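Local coordinates for protein beta-galactosidase (Bacillus circulans subsp. alkalophilus, PDB 3TTY) that hydrolyses terminal beta-galactosyl residues of galactosides, as a trimeric glycoside hydrolase with a TIM-barrel catalytic domain that binds galactose, at residues R165-N179 and H189-N201. Residues are numbered along the deposited sequence; the frame is centred on the assembly and turned at random.
Sequences RVWLKERYGTLEALN and HTFYDWDEIVAPN
Between barrel strand 142-146 and helix 215-243 the chain makes a helical excursion, and here two consecutive helices, 158-172 and 175-181, joined by a tight turn at Gly173 and Thr174, clasp the segment that follows. Trp194, on a short 3-10 turn, enters the angle between them. CG of Lys169 lies over one face of the indole, 3.6 Å from the centroid of the Trp194 six-membered ring. Leu175 CD2 covers the opposite face, 3.7 Å from the same Trp194 centroid. Both are CH-pi contacts, close to the ring normal. Gly173 O meets the ring edge. Trp194 CZ3 touches Leu168 CB and Leu178 CD1. An alanine in place of Trp194 would probably open a gap between Lys169 and Leu175 and leave the two helices less firmly joined. Deeper in, Leu178 CD2 and Ile197 CD1 meet tip to tip, and CD2 also packs on Phe191.

Polar bonds close both ends. The extended chain of Arg165, with CG anti to the carbonyl carbon (chi1 -59°), carries its guanidinium to Ile197 O. Arg165 NE and NH2 both grip Ile197 O, at 3.0 and 2.9 Å, side-on and near the guanidinium plane. Asp195 OD2 lies well out of this plane, in a long salt bridge 3.9 Å from Arg165 NH1. One water links these two groups, and another joins Asp195 OD2 to Lys169 NZ. At the other end the Asn179 amide pairs with the backbone of Phe191. Asn179 OD1 accepts from Phe191 N at 3.0 Å, nearly straight at 174°, and ND2 donates to Phe191 O. Thr184 also bonds to OD1.

Phe164 of helix 158-172 packs against Ile197, while Trp167 and Tyr172 turn to helix 215-243. Ala87 of the second subunit packs on Phe191, which places this excursion at the trimer interface.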
loop_
_atom_site.group_PDB
_atom_site.type_symbol
_atom_site.label_atom_id
_atom_site.label_comp_id
_atom_site.label_asym_id
_atom_site.label_seq_id
_atom_site.Cartn_x
_atom_site.Cartn_y
_atom_site.Cartn_z
ATOM N N ARG A 165 -29.578 -13.855 -2.275
ATOM C CA ARG A 165 -30.346 -14.446 -3.364
ATOM C C ARG A 165 -31.836 -14.252 -3.144
ATOM O O ARG A 165 -32.569 -13.992 -4.096
ATOM C CB ARG A 165 -30.002 -15.932 -3.544
ATOM C CG ARG A 165 -28.534 -16.143 -3.837
ATOM C CD ARG A 165 -28.151 -17.609 -3.901
ATOM N NE ARG A 165 -26.727 -17.771 -4.172
ATOM C CZ ARG A 165 -25.898 -18.477 -3.413
ATOM N NH1 ARG A 165 -26.358 -19.095 -2.339
ATOM N NH2 ARG A 165 -24.608 -18.573 -3.733
ATOM N N VAL A 166 -32.272 -14.382 -1.890
ATOM C CA VAL A 166 -33.681 -14.197 -1.549
ATOM C C VAL A 166 -34.046 -12.752 -1.831
ATOM O O VAL A 166 -35.089 -12.457 -2.403
ATOM C CB VAL A 166 -33.943 -14.535 -0.055
ATOM C CG1 VAL A 166 -35.381 -14.196 0.344
ATOM C CG2 VAL A 166 -33.629 -16.023 0.234
ATOM N N TRP A 167 -33.154 -11.848 -1.444
ATOM C CA TRP A 167 -33.364 -10.414 -1.626
ATOM C C TRP A 167 -33.448 -10.029 -3.113
ATOM O O TRP A 167 -34.124 -9.070 -3.488
ATOM C CB TRP A 167 -32.237 -9.658 -0.921
ATOM C CG TRP A 167 -32.320 -8.158 -0.961
ATOM C CD1 TRP A 167 -32.850 -7.337 -0.008
ATOM C CD2 TRP A 167 -31.832 -7.309 -1.992
ATOM N NE1 TRP A 167 -32.717 -6.024 -0.384
ATOM C CE2 TRP A 167 -32.097 -5.978 -1.602
ATOM C CE3 TRP A 167 -31.185 -7.538 -3.209
ATOM C CZ2 TRP A 167 -31.749 -4.885 -2.391
ATOM C CZ3 TRP A 167 -30.848 -6.452 -3.993
ATOM C CH2 TRP A 167 -31.132 -5.143 -3.583
ATOM N N LEU A 168 -32.751 -10.784 -3.952
ATOM C CA LEU A 168 -32.796 -10.578 -5.396
ATOM C C LEU A 168 -34.074 -11.162 -6.006
ATOM O O LEU A 168 -34.620 -10.610 -6.963
ATOM C CB LEU A 168 -31.553 -11.190 -6.045
ATOM C CG LEU A 168 -30.247 -10.485 -5.655
ATOM C CD1 LEU A 168 -29.039 -11.380 -5.857
ATOM C CD2 LEU A 168 -30.096 -9.183 -6.432
ATOM N N LYS A 169 -34.555 -12.271 -5.453
ATOM C CA LYS A 169 -35.843 -12.822 -5.875
ATOM C C LYS A 169 -36.983 -11.834 -5.557
ATOM O O LYS A 169 -37.917 -11.674 -6.337
ATOM C CB LYS A 169 -36.095 -14.179 -5.208
ATOM C CG LYS A 169 -35.032 -15.222 -5.540
ATOM C CD LYS A 169 -35.170 -16.511 -4.708
ATOM C CE LYS A 169 -33.892 -17.360 -4.804
ATOM N NZ LYS A 169 -34.035 -18.707 -4.153
ATOM N N GLU A 170 -36.886 -11.159 -4.415
ATOM C CA GLU A 170 -37.879 -10.170 -4.038
ATOM C C GLU A 170 -37.778 -8.942 -4.922
ATOM O O GLU A 170 -38.788 -8.353 -5.285
ATOM C CB GLU A 170 -37.725 -9.766 -2.571
ATOM C CG GLU A 170 -37.542 -10.957 -1.644
ATOM C CD GLU A 170 -38.275 -10.827 -0.331
ATOM O OE1 GLU A 170 -37.593 -10.796 0.728
ATOM O OE2 GLU A 170 -39.532 -10.788 -0.361
ATOM N N ARG A 171 -36.558 -8.556 -5.275
ATOM C CA ARG A 171 -36.379 -7.325 -6.024
ATOM C C ARG A 171 -36.797 -7.515 -7.480
ATOM O O ARG A 171 -37.557 -6.706 -8.025
ATOM C CB ARG A 171 -34.931 -6.829 -5.942
ATOM C CG ARG A 171 -34.715 -5.430 -6.528
ATOM C CD ARG A 171 -33.278 -4.941 -6.313
ATOM N NE ARG A 171 -33.023 -3.673 -6.994
ATOM C CZ ARG A 171 -33.208 -2.473 -6.439
ATOM N NH1 ARG A 171 -33.628 -2.365 -5.182
ATOM N NH2 ARG A 171 -32.954 -1.374 -7.136
ATOM N N TYR A 172 -36.312 -8.586 -8.107
ATOM C CA TYR A 172 -36.439 -8.696 -9.550
ATOM C C TYR A 172 -37.502 -9.676 -10.031
ATOM O O TYR A 172 -37.972 -9.564 -11.152
ATOM C CB TYR A 172 -35.092 -9.041 -10.174
ATOM C CG TYR A 172 -34.079 -7.961 -9.985
ATOM C CD1 TYR A 172 -34.213 -6.739 -10.639
ATOM C CD2 TYR A 172 -32.986 -8.150 -9.141
ATOM C CE1 TYR A 172 -33.288 -5.726 -10.455
ATOM C CE2 TYR A 172 -32.063 -7.154 -8.957
ATOM C CZ TYR A 172 -32.210 -5.946 -9.615
ATOM O OH TYR A 172 -31.279 -4.960 -9.428
ATOM N N GLY A 173 -37.856 -10.642 -9.191
ATOM C CA GLY A 173 -38.916 -11.578 -9.519
ATOM C C GLY A 173 -38.477 -12.765 -10.353
ATOM O O GLY A 173 -38.752 -13.915 -10.008
ATOM N N THR A 174 -37.798 -12.493 -11.463
ATOM C CA THR A 174 -37.370 -13.564 -12.350
ATOM C C THR A 174 -35.894 -13.438 -12.696
ATOM O O THR A 174 -35.333 -12.353 -12.665
ATOM C CB THR A 174 -38.144 -13.526 -13.687
ATOM O OG1 THR A 174 -37.883 -12.279 -14.346
ATOM C CG2 THR A 174 -39.640 -13.682 -13.464
ATOM N N LEU A 175 -35.272 -14.544 -13.078
ATOM C CA LEU A 175 -33.918 -14.468 -13.608
ATOM C C LEU A 175 -33.863 -13.581 -14.848
ATOM O O LEU A 175 -32.855 -12.919 -15.120
ATOM C CB LEU A 175 -33.373 -15.857 -13.920
ATOM C CG LEU A 175 -32.950 -16.634 -12.679
ATOM C CD1 LEU A 175 -32.520 -18.016 -13.103
ATOM C CD2 LEU A 175 -31.820 -15.910 -11.931
ATOM N N GLU A 176 -34.945 -13.546 -15.606
ATOM C CA GLU A 176 -34.908 -12.755 -16.828
ATOM C C GLU A 176 -34.735 -11.268 -16.476
ATOM O O GLU A 176 -33.945 -10.560 -17.103
ATOM C CB GLU A 176 -36.145 -13.001 -17.691
ATOM C CG GLU A 176 -36.041 -12.409 -19.086
ATOM C CD GLU A 176 -37.247 -12.740 -19.955
ATOM O OE1 GLU A 176 -37.633 -13.933 -20.008
ATOM O OE2 GLU A 176 -37.807 -11.806 -20.578
ATOM N N ALA A 177 -35.455 -10.810 -15.457
ATOM C CA ALA A 177 -35.350 -9.417 -15.037
ATOM C C ALA A 177 -34.005 -9.163 -14.375
ATOM O O ALA A 177 -33.418 -8.093 -14.535
ATOM C CB ALA A 177 -36.498 -9.042 -14.097
ATOM N N LEU A 178 -33.507 -10.142 -13.637
ATOM C CA LEU A 178 -32.196 -9.990 -13.026
ATOM C C LEU A 178 -31.105 -9.867 -14.096
ATOM O O LEU A 178 -30.307 -8.933 -14.083
ATOM C CB LEU A 178 -31.887 -11.147 -12.071
ATOM C CG LEU A 178 -30.483 -10.984 -11.464
ATOM C CD1 LEU A 178 -30.541 -10.817 -9.964
ATOM C CD2 LEU A 178 -29.563 -12.133 -11.860
ATOM N N ASN A 179 -31.086 -10.804 -15.037
ATOM C CA ASN A 179 -30.073 -10.788 -16.073
ATOM C C ASN A 179 -30.066 -9.483 -16.852
ATOM O O ASN A 179 -29.004 -9.017 -17.280
ATOM C CB ASN A 179 -30.208 -12.005 -17.004
ATOM C CG ASN A 179 -29.568 -13.250 -16.419
ATOM O OD1 ASN A 179 -28.438 -13.209 -15.929
ATOM N ND2 ASN A 179 -30.292 -14.360 -16.450
ATOM N N HIS A 189 -21.991 -13.660 -18.478
ATOM C CA HIS A 189 -22.412 -13.695 -17.080
ATOM C C HIS A 189 -23.835 -14.212 -16.862
ATOM O O HIS A 189 -24.350 -14.173 -15.738
ATOM C CB HIS A 189 -22.212 -12.334 -16.421
ATOM C CG HIS A 189 -20.962 -12.255 -15.607
ATOM N ND1 HIS A 189 -19.727 -12.616 -16.102
ATOM C CD2 HIS A 189 -20.757 -11.892 -14.319
ATOM C CE1 HIS A 189 -18.811 -12.463 -15.164
ATOM N NE2 HIS A 189 -19.414 -12.027 -14.070
ATOM N N THR A 190 -24.455 -14.728 -17.923
ATOM C CA THR A 190 -25.824 -15.218 -17.839
ATOM C C THR A 190 -26.028 -16.178 -16.666
ATOM O O THR A 190 -25.332 -17.191 -16.527
ATOM C CB THR A 190 -26.264 -15.911 -19.149
ATOM O OG1 THR A 190 -25.959 -15.058 -20.253
ATOM C CG2 THR A 190 -27.763 -16.220 -19.128
ATOM N N PHE A 191 -26.987 -15.847 -15.818
ATOM C CA PHE A 191 -27.366 -16.735 -14.734
ATOM C C PHE A 191 -28.566 -17.605 -15.104
ATOM O O PHE A 191 -29.574 -17.096 -15.581
ATOM C CB PHE A 191 -27.669 -15.906 -13.494
ATOM C CG PHE A 191 -26.459 -15.265 -12.912
ATOM C CD1 PHE A 191 -25.482 -16.040 -12.315
ATOM C CD2 PHE A 191 -26.277 -13.903 -12.987
ATOM C CE1 PHE A 191 -24.350 -15.464 -11.792
ATOM C CE2 PHE A 191 -25.135 -13.321 -12.470
ATOM C CZ PHE A 191 -24.177 -14.111 -11.867
ATOM N N TYR A 192 -28.456 -18.912 -14.883
ATOM C CA TYR A 192 -29.565 -19.822 -15.157
ATOM C C TYR A 192 -30.213 -20.323 -13.877
ATOM O O TYR A 192 -31.245 -20.986 -13.916
ATOM C CB TYR A 192 -29.109 -21.010 -16.009
ATOM C CG TYR A 192 -28.780 -20.644 -17.432
ATOM C CD1 TYR A 192 -29.787 -20.308 -18.330
ATOM C CD2 TYR A 192 -27.459 -20.624 -17.884
ATOM C CE1 TYR A 192 -29.497 -19.966 -19.650
ATOM C CE2 TYR A 192 -27.155 -20.282 -19.199
ATOM C CZ TYR A 192 -28.186 -19.960 -20.080
ATOM O OH TYR A 192 -27.910 -19.621 -21.386
ATOM N N ASP A 193 -29.603 -19.998 -12.745
ATOM C CA ASP A 193 -30.154 -20.339 -11.434
ATOM C C ASP A 193 -29.687 -19.342 -10.377
ATOM O O ASP A 193 -28.579 -18.821 -10.467
ATOM C CB ASP A 193 -29.756 -21.755 -11.023
ATOM C CG ASP A 193 -30.386 -22.175 -9.711
ATOM O OD1 ASP A 193 -31.632 -22.108 -9.595
ATOM O OD2 ASP A 193 -29.638 -22.543 -8.786
ATOM N N TRP A 194 -30.523 -19.071 -9.378
ATOM C CA TRP A 194 -30.165 -18.088 -8.357
ATOM C C TRP A 194 -28.897 -18.492 -7.588
ATOM O O TRP A 194 -28.085 -17.640 -7.215
ATOM C CB TRP A 194 -31.323 -17.845 -7.391
ATOM C CG TRP A 194 -32.583 -17.412 -8.060
ATOM C CD1 TRP A 194 -33.606 -18.212 -8.447
ATOM C CD2 TRP A 194 -32.960 -16.073 -8.420
ATOM N NE1 TRP A 194 -34.599 -17.463 -9.025
ATOM C CE2 TRP A 194 -34.226 -16.147 -9.023
ATOM C CE3 TRP A 194 -32.347 -14.824 -8.298
ATOM C CZ2 TRP A 194 -34.897 -15.019 -9.500
ATOM C CZ3 TRP A 194 -33.018 -13.705 -8.767
ATOM C CH2 TRP A 194 -34.277 -13.813 -9.367
ATOM N N ASP A 195 -28.722 -19.788 -7.359
ATOM C CA ASP A 195 -27.571 -20.247 -6.590
ATOM C C ASP A 195 -26.235 -20.035 -7.303
ATOM O O ASP A 195 -25.192 -20.257 -6.710
ATOM C CB ASP A 195 -27.721 -21.710 -6.172
ATOM C CG ASP A 195 -28.698 -21.886 -5.029
ATOM O OD1 ASP A 195 -29.036 -23.049 -4.699
ATOM O OD2 ASP A 195 -29.134 -20.855 -4.468
ATOM N N GLU A 196 -26.272 -19.622 -8.571
ATOM C CA GLU A 196 -25.053 -19.343 -9.321
ATOM C C GLU A 196 -24.486 -17.953 -8.994
ATOM O O GLU A 196 -23.334 -17.643 -9.305
ATOM C CB GLU A 196 -25.337 -19.437 -10.814
ATOM C CG GLU A 196 -25.566 -20.853 -11.299
ATOM C CD GLU A 196 -26.254 -20.890 -12.650
ATOM O OE1 GLU A 196 -26.317 -19.831 -13.319
ATOM O OE2 GLU A 196 -26.738 -21.981 -13.032
ATOM N N ILE A 197 -25.325 -17.122 -8.382
ATOM C CA ILE A 197 -24.971 -15.773 -7.974
ATOM C C ILE A 197 -24.159 -15.816 -6.679
ATOM O O ILE A 197 -24.547 -16.500 -5.726
ATOM C CB ILE A 197 -26.262 -14.965 -7.723
ATOM C CG1 ILE A 197 -27.085 -14.899 -9.006
ATOM C CG2 ILE A 197 -25.950 -13.578 -7.174
ATOM C CD1 ILE A 197 -28.542 -14.511 -8.785
ATOM N N VAL A 198 -23.029 -15.111 -6.640
ATOM C CA VAL A 198 -22.248 -15.064 -5.409
ATOM C C VAL A 198 -22.111 -13.627 -4.899
ATOM O O VAL A 198 -22.361 -12.670 -5.635
ATOM C CB VAL A 198 -20.872 -15.707 -5.571
ATOM C CG1 VAL A 198 -21.010 -17.217 -5.851
ATOM C CG2 VAL A 198 -20.080 -15.006 -6.661
ATOM N N ALA A 199 -21.752 -13.474 -3.628
ATOM C CA ALA A 199 -21.511 -12.140 -3.089
ATOM C C ALA A 199 -20.271 -11.576 -3.758
ATOM O O ALA A 199 -19.325 -12.310 -4.013
ATOM C CB ALA A 199 -21.316 -12.204 -1.587
ATOM N N PRO A 200 -20.273 -10.270 -4.051
ATOM C CA PRO A 200 -19.121 -9.641 -4.687
ATOM C C PRO A 200 -18.085 -9.179 -3.668
ATOM O O PRO A 200 -18.322 -8.235 -2.933
ATOM C CB PRO A 200 -19.741 -8.426 -5.396
ATOM C CG PRO A 200 -20.933 -8.054 -4.538
ATOM C CD PRO A 200 -21.388 -9.321 -3.842
ATOM N N ASN A 201 -16.947 -9.856 -3.621
ATOM C CA ASN A 201 -15.810 -9.397 -2.827
ATOM C C ASN A 201 -14.530 -9.820 -3.533
ATOM O O ASN A 201 -14.548 -10.062 -4.732
ATOM C CB ASN A 201 -15.885 -9.902 -1.374
ATOM C CG ASN A 201 -15.829 -11.413 -1.271
ATOM O OD1 ASN A 201 -15.583 -12.103 -2.254
ATOM N ND2 ASN A 201 -16.035 -11.933 -0.064
HETATM O O HOH W 1 -29.009 -20.340 -1.755
HETATM O O HOH W 2 -31.231 -19.207 -4.005
#